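Local coordinates for uncharacterized protein (PDB 4FTD), which is of unknown function but joins a six-bladed beta-propeller to an immunoglobulin-like domain and may take part in carbohydrate metabolism, at residues G236-A241 with G285-L290. Numbering follows the deposited sequence.
Sequences GNIPGA and GNIKVL
Ile287, just before the last residues of an edge strand, and Val289, two residues on, both turn toward the loop 236-241, a compact example of how a tight turn can be seated on a strand largely by aliphatic side chains. Ile287 makes the lighter touch: its branch methyl CG2 lies 4.2 Å from CD1 of Ile238. That CD1 ends an extended arm, with CG1 anti to the carbonyl carbon (chi1 -57°) and the chain running on nearly straight. Lys288, between the two, points away from the loop and sends NZ back to OD1 of Asn286 in a weak hydrogen bond.

Val289 carries most of the contact, and its two methyls divide the work. CG2 is pressed against CG2 of Ile238 at 3.4 Å, tighter than usual for two carbons, the side chains crossing obliquely; the same methyl lies 3.6 Å from the carbonyl O of Pro239. CG1, anti to the backbone N (chi1 172°), instead meets the peptide after Gly240, 3.6 Å from O of Gly240. The valine thus packs against a type II turn, Ile238 to Ala241, closed by a 3.2 Å bond from N of Ala241 to O of Ile238. Gly240 has a positive phi (87°); a CB there would collide with the carbonyl O of Pro239 and would face CG1 of Val289. An alanine at Val289 would lose both methyls and probably open a gap between the turn and the strand, leaving Ile238 CG2 without its close neighbour.

The loop links strand 228-233 to strand 250-253, hence one four-stranded propeller sheet to the next, whose outermost strand 281-291 supplies the valine. Ile233 of the former sheet touches both Ile238 and Ile287, while Val289 also touches Glu270 and Leu272 of strand 270-277, and the contact lies at the surface, where the two blades meet.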
ATOM      1  N   GLY A 236     -31.940  -5.540 -17.690  1.00 46.57           N
ATOM      2  CA  GLY A 236     -33.143  -4.998 -18.287  1.00 51.46           C
ATOM      3  C   GLY A 236     -34.244  -4.708 -17.263  1.00 50.95           C
ATOM      4  O   GLY A 236     -35.086  -3.925 -17.533  1.00 55.30           O
ATOM      5  N   ASN A 237     -34.226  -5.372 -16.105  1.00 52.55           N
ATOM      6  CA  ASN A 237     -35.201  -5.151 -15.033  1.00 53.64           C
ATOM      7  C   ASN A 237     -34.707  -4.116 -14.009  1.00 55.05           C
ATOM      8  O   ASN A 237     -35.297  -4.007 -12.962  1.00 60.35           O
ATOM      9  CB  ASN A 237     -35.478  -6.479 -14.297  1.00 56.74           C
ATOM     10  CG  ASN A 237     -36.148  -7.543 -15.175  1.00 68.74           C
ATOM     11  OD1 ASN A 237     -36.719  -7.244 -16.217  1.00 61.67           O
ATOM     12  ND2 ASN A 237     -36.102  -8.797 -14.721  1.00 65.96           N
ATOM     13  N   ILE A 238     -33.600  -3.402 -14.276  1.00 48.20           N
ATOM     14  CA  ILE A 238     -33.098  -2.368 -13.347  1.00 50.30           C
ATOM     15  C   ILE A 238     -33.420  -0.976 -13.922  1.00 52.05           C
ATOM     16  O   ILE A 238     -32.763  -0.540 -14.850  1.00 51.02           O
ATOM     17  CB  ILE A 238     -31.591  -2.495 -13.055  1.00 54.54           C
ATOM     18  CG1 ILE A 238     -31.262  -3.897 -12.489  1.00 50.60           C
ATOM     19  CG2 ILE A 238     -31.148  -1.404 -12.073  1.00 45.26           C
ATOM     20  CD1 ILE A 238     -29.776  -4.198 -12.414  1.00 46.17           C
ATOM     21  N   PRO A 239     -34.427  -0.265 -13.373  1.00 53.32           N
ATOM     22  CA  PRO A 239     -34.675   1.086 -13.932  1.00 51.96           C
ATOM     23  C   PRO A 239     -33.436   1.997 -13.848  1.00 52.10           C
ATOM     24  O   PRO A 239     -32.798   2.049 -12.812  1.00 52.65           O
ATOM     25  CB  PRO A 239     -35.800   1.640 -13.029  1.00 57.74           C
ATOM     26  CG  PRO A 239     -36.484   0.413 -12.511  1.00 56.56           C
ATOM     27  CD  PRO A 239     -35.361  -0.573 -12.279  1.00 55.60           C
ATOM     28  N   GLY A 240     -33.095   2.672 -14.942  1.00 57.24           N
ATOM     29  CA  GLY A 240     -31.941   3.591 -14.983  1.00 58.59           C
ATOM     30  C   GLY A 240     -30.594   2.951 -15.317  1.00 54.17           C
ATOM     31  O   GLY A 240     -29.594   3.650 -15.511  1.00 53.87           O
ATOM     32  N   ALA A 241     -30.519   1.623 -15.392  1.00 48.74           N
ATOM     33  CA  ALA A 241     -29.233   0.997 -15.674  1.00 46.27           C
ATOM     34  C   ALA A 241     -28.850   1.275 -17.114  1.00 50.59           C
ATOM     35  O   ALA A 241     -29.714   1.441 -17.946  1.00 50.11           O
ATOM     36  CB  ALA A 241     -29.260  -0.522 -15.420  1.00 41.26           C
ATOM     37  N   GLY A 285     -33.224  -7.126  -4.749  1.00 54.44           N
ATOM     38  CA  GLY A 285     -34.180  -6.056  -4.482  1.00 54.98           C
ATOM     39  C   GLY A 285     -33.562  -4.741  -4.022  1.00 52.39           C
ATOM     40  O   GLY A 285     -34.252  -3.734  -4.002  1.00 55.77           O
ATOM     41  N   ASN A 286     -32.285  -4.724  -3.642  1.00 49.01           N
ATOM     42  CA  ASN A 286     -31.640  -3.475  -3.223  1.00 51.73           C
ATOM     43  C   ASN A 286     -30.457  -3.023  -4.057  1.00 48.66           C
ATOM     44  O   ASN A 286     -29.625  -2.242  -3.574  1.00 46.63           O
ATOM     45  CB  ASN A 286     -31.299  -3.517  -1.734  1.00 54.36           C
ATOM     46  CG  ASN A 286     -32.499  -3.255  -0.893  1.00 65.59           C
ATOM     47  OD1 ASN A 286     -33.140  -2.218  -1.046  1.00 60.54           O
ATOM     48  ND2 ASN A 286     -32.838  -4.188  -0.026  1.00 63.16           N
ATOM     49  N   ILE A 287     -30.397  -3.480  -5.306  1.00 45.74           N
ATOM     50  CA  ILE A 287     -29.403  -2.945  -6.232  1.00 43.08           C
ATOM     51  C   ILE A 287     -29.795  -1.502  -6.468  1.00 47.67           C
ATOM     52  O   ILE A 287     -30.948  -1.233  -6.733  1.00 49.27           O
ATOM     53  CB  ILE A 287     -29.368  -3.683  -7.577  1.00 45.54           C
ATOM     54  CG1 ILE A 287     -28.860  -5.121  -7.348  1.00 48.36           C
ATOM     55  CG2 ILE A 287     -28.509  -2.893  -8.579  1.00 50.78           C
ATOM     56  CD1 ILE A 287     -29.011  -6.043  -8.527  1.00 48.07           C
ATOM     57  N   LYS A 288     -28.833  -0.609  -6.324  1.00 45.77           N
ATOM     58  CA  LYS A 288     -29.029   0.812  -6.564  1.00 49.91           C
ATOM     59  C   LYS A 288     -28.237   1.245  -7.801  1.00 48.55           C
ATOM     60  O   LYS A 288     -27.141   0.736  -8.070  1.00 48.50           O
ATOM     61  CB  LYS A 288     -28.544   1.655  -5.379  1.00 55.14           C
ATOM     62  CG  LYS A 288     -29.144   1.372  -4.014  1.00 68.76           C
ATOM     63  CD  LYS A 288     -30.646   1.576  -3.920  1.00 71.85           C
ATOM     64  CE  LYS A 288     -31.104   1.383  -2.473  1.00 83.50           C
ATOM     65  NZ  LYS A 288     -32.468   0.792  -2.412  1.00 78.40           N
ATOM     66  N   VAL A 289     -28.791   2.192  -8.543  1.00 48.93           N
ATOM     67  CA  VAL A 289     -28.148   2.773  -9.726  1.00 43.34           C
ATOM     68  C   VAL A 289     -27.648   4.138  -9.261  1.00 48.98           C
ATOM     69  O   VAL A 289     -28.445   4.967  -8.849  1.00 48.84           O
ATOM     70  CB  VAL A 289     -29.142   2.905 -10.893  1.00 51.48           C
ATOM     71  CG1 VAL A 289     -28.520   3.691 -12.041  1.00 47.60           C
ATOM     72  CG2 VAL A 289     -29.610   1.486 -11.331  1.00 42.47           C
ATOM     73  N   LEU A 290     -26.336   4.359  -9.285  1.00 49.19           N
ATOM     74  CA  LEU A 290     -25.735   5.598  -8.776  1.00 48.21           C
ATOM     75  C   LEU A 290     -25.170   6.403  -9.911  1.00 51.32           C
ATOM     76  O   LEU A 290     -24.605   5.837 -10.806  1.00 51.75           O
ATOM     77  CB  LEU A 290     -24.614   5.271  -7.794  1.00 49.35           C
ATOM     78  CG  LEU A 290     -24.991   4.340  -6.634  1.00 48.79           C
ATOM     79  CD1 LEU A 290     -23.732   3.955  -5.853  1.00 50.37           C
ATOM     80  CD2 LEU A 290     -26.067   4.963  -5.743  1.00 51.58           C
TER